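Local structure of MGS-MChE2 (Uncultured bacterium, 5JD6) at residues 194-199 with 222-227. The protein probably hydrolyses carboxylic esters, as an esterase of the alpha/beta hydrolase fold recovered from a lagoon-sediment metagenome. Sequence-based numbering, arbitrary orientation.
Sequences PTCIIW and DLYWID
I197 is gripped by the neighbouring strand through both of its backbone polar atoms: its N donates to D222 O at 2.7 Å, and its O accepts from Y224 N in a nearly straight bond (172°). W199, two residues on, repeats the pattern, its N bonded to Y224 O and its O to I226 N, while D222 N reaches T195 O. These five bonds make the two strands parallel neighbours, 18° apart in direction. CA-H groups of L223, I198 and W225 add weaker contacts to the same carbonyls.

Each face of the pair is covered by its own helix. Beneath helix 238-252, C196 SG, turned anti to its backbone N (chi1 -176°), lies at the edge of the Y224 ring, 3.9 Å from CE2 and near the ring plane. On the same face I198 CG2 meets I226 CD1 at 3.8 Å, the two side chains crossing obliquely, with F241 and L244 from the helix against them. D222 OD2 bonds to W248 NE1 of that helix. The other face carries I197 and L223, whose CG2 and CD1 touch at 3.7 Å, and W199 CB, 4.0 Å from W225 CD1; helix 208-217 lies over it. The W199 indole turns from strand 222-226 toward A211 of helix 208-217, its NE1 bonded to T206 O.

The tight side is the one toward the sheet interior, where residues 195-199 are buried and pair also with strand 108-113. The looser side is strand 222-226, outermost in the chain, whose L223, Y224 and W225 remain partly exposed. Joined through helix 208-217, the two strands form a beta-alpha-beta crossover, here the last such unit at the edge of the alpha/beta hydrolase sheet.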
loop_
_atom_site.group_PDB
_atom_site.type_symbol
_atom_site.label_atom_id
_atom_site.label_comp_id
_atom_site.label_asym_id
_atom_site.label_seq_id
_atom_site.Cartn_x
_atom_site.Cartn_y
_atom_site.Cartn_z
ATOM N N PRO A 194 11.829 3.120 -9.097
ATOM C CA PRO A 194 10.832 3.901 -9.838
ATOM C C PRO A 194 9.512 3.974 -9.083
ATOM O O PRO A 194 8.936 2.940 -8.747
ATOM C CB PRO A 194 10.674 3.120 -11.146
ATOM C CG PRO A 194 11.958 2.377 -11.297
ATOM C CD PRO A 194 12.371 2.013 -9.904
ATOM N N THR A 195 9.040 5.187 -8.816
ATOM C CA THR A 195 7.860 5.364 -7.982
ATOM C C THR A 195 6.760 6.153 -8.682
ATOM O O THR A 195 7.004 7.215 -9.254
ATOM C CB THR A 195 8.218 6.069 -6.662
ATOM O OG1 THR A 195 9.196 5.293 -5.958
ATOM C CG2 THR A 195 6.984 6.229 -5.788
ATOM N N CYS A 196 5.545 5.618 -8.636
ATOM C CA CYS A 196 4.383 6.310 -9.173
ATOM C C CYS A 196 3.527 6.838 -8.032
ATOM O O CYS A 196 3.072 6.074 -7.179
ATOM C CB CYS A 196 3.564 5.380 -10.068
ATOM S SG CYS A 196 2.160 6.176 -10.879
ATOM N N ILE A 197 3.313 8.148 -8.011
ATOM C CA ILE A 197 2.506 8.759 -6.967
ATOM C C ILE A 197 1.212 9.316 -7.547
ATOM O O ILE A 197 1.222 10.308 -8.274
ATOM C CB ILE A 197 3.272 9.885 -6.249
ATOM C CG1 ILE A 197 4.705 9.446 -5.947
ATOM C CG2 ILE A 197 2.552 10.285 -4.974
ATOM C CD1 ILE A 197 5.589 10.566 -5.449
ATOM N N ILE A 198 0.102 8.660 -7.227
ATOM C CA ILE A 198 -1.216 9.103 -7.666
ATOM C C ILE A 198 -1.986 9.636 -6.464
ATOM O O ILE A 198 -2.035 8.992 -5.423
ATOM C CB ILE A 198 -2.002 7.962 -8.337
ATOM C CG1 ILE A 198 -1.188 7.366 -9.488
ATOM C CG2 ILE A 198 -3.350 8.462 -8.833
ATOM C CD1 ILE A 198 -1.842 6.178 -10.153
ATOM N N TRP A 199 -2.584 10.814 -6.596
ATOM C CA TRP A 199 -3.163 11.469 -5.429
ATOM C C TRP A 199 -4.466 12.197 -5.738
ATOM O O TRP A 199 -4.632 12.761 -6.819
ATOM C CB TRP A 199 -2.152 12.453 -4.840
ATOM C CG TRP A 199 -2.105 12.474 -3.345
ATOM C CD1 TRP A 199 -2.884 13.222 -2.509
ATOM C CD2 TRP A 199 -1.220 11.724 -2.506
ATOM N NE1 TRP A 199 -2.540 12.979 -1.201
ATOM C CE2 TRP A 199 -1.520 12.064 -1.171
ATOM C CE3 TRP A 199 -0.202 10.798 -2.754
ATOM C CZ2 TRP A 199 -0.840 11.508 -0.089
ATOM C CZ3 TRP A 199 0.471 10.246 -1.678
ATOM C CH2 TRP A 199 0.148 10.603 -0.362
ATOM N N ASP A 222 7.213 9.852 -10.223
ATOM C CA ASP A 222 6.288 10.624 -11.045
ATOM C C ASP A 222 4.995 10.890 -10.281
ATOM O O ASP A 222 4.484 10.011 -9.587
ATOM C CB ASP A 222 5.992 9.895 -12.357
ATOM C CG ASP A 222 7.243 9.632 -13.172
ATOM O OD1 ASP A 222 7.752 10.581 -13.804
ATOM O OD2 ASP A 222 7.715 8.475 -13.183
ATOM N N LEU A 223 4.471 12.103 -10.413
ATOM C CA LEU A 223 3.298 12.515 -9.651
ATOM C C LEU A 223 2.103 12.818 -10.553
ATOM O O LEU A 223 2.200 13.619 -11.482
ATOM C CB LEU A 223 3.636 13.735 -8.793
ATOM C CG LEU A 223 2.544 14.320 -7.894
ATOM C CD1 LEU A 223 1.892 13.238 -7.050
ATOM C CD2 LEU A 223 3.131 15.403 -7.005
ATOM N N TYR A 224 0.978 12.167 -10.269
ATOM C CA TYR A 224 -0.257 12.388 -11.015
ATOM C C TYR A 224 -1.418 12.643 -10.060
ATOM O O TYR A 224 -1.542 11.979 -9.033
ATOM C CB TYR A 224 -0.568 11.191 -11.915
ATOM C CG TYR A 224 0.595 10.752 -12.775
ATOM C CD1 TYR A 224 0.909 11.425 -13.949
ATOM C CD2 TYR A 224 1.377 9.662 -12.416
ATOM C CE1 TYR A 224 1.971 11.027 -14.739
ATOM C CE2 TYR A 224 2.441 9.257 -13.200
ATOM C CZ TYR A 224 2.733 9.943 -14.359
ATOM O OH TYR A 224 3.791 9.545 -15.145
ATOM N N TRP A 225 -2.269 13.605 -10.400
ATOM C CA TRP A 225 -3.395 13.958 -9.542
ATOM C C TRP A 225 -4.739 13.494 -10.095
ATOM O O TRP A 225 -4.909 13.327 -11.303
ATOM C CB TRP A 225 -3.441 15.472 -9.313
ATOM C CG TRP A 225 -2.557 15.951 -8.201
ATOM C CD1 TRP A 225 -2.766 15.795 -6.859
ATOM C CD2 TRP A 225 -1.333 16.681 -8.333
ATOM N NE1 TRP A 225 -1.742 16.375 -6.149
ATOM C CE2 TRP A 225 -0.850 16.927 -7.031
ATOM C CE3 TRP A 225 -0.596 17.147 -9.426
ATOM C CZ2 TRP A 225 0.336 17.617 -6.793
ATOM C CZ3 TRP A 225 0.581 17.832 -9.188
ATOM C CH2 TRP A 225 1.035 18.062 -7.883
ATOM N N ILE A 226 -5.691 13.288 -9.191
ATOM C CA ILE A 226 -7.078 13.043 -9.563
ATOM C C ILE A 226 -7.963 14.091 -8.892
ATOM O O ILE A 226 -7.990 14.199 -7.666
ATOM C CB ILE A 226 -7.544 11.630 -9.164
ATOM C CG1 ILE A 226 -6.662 10.569 -9.825
ATOM C CG2 ILE A 226 -9.000 11.420 -9.547
ATOM C CD1 ILE A 226 -7.015 9.149 -9.436
ATOM N N ASP A 227 -8.678 14.866 -9.700
ATOM C CA ASP A 227 -9.477 15.975 -9.188
ATOM C C ASP A 227 -10.794 15.489 -8.588
ATOM O O ASP A 227 -11.352 14.484 -9.033
ATOM C CB ASP A 227 -9.741 16.997 -10.300
ATOM C CG ASP A 227 -10.621 18.142 -9.846
ATOM O OD1 ASP A 227 -10.359 18.701 -8.760
ATOM O OD2 ASP A 227 -11.563 18.499 -10.584
#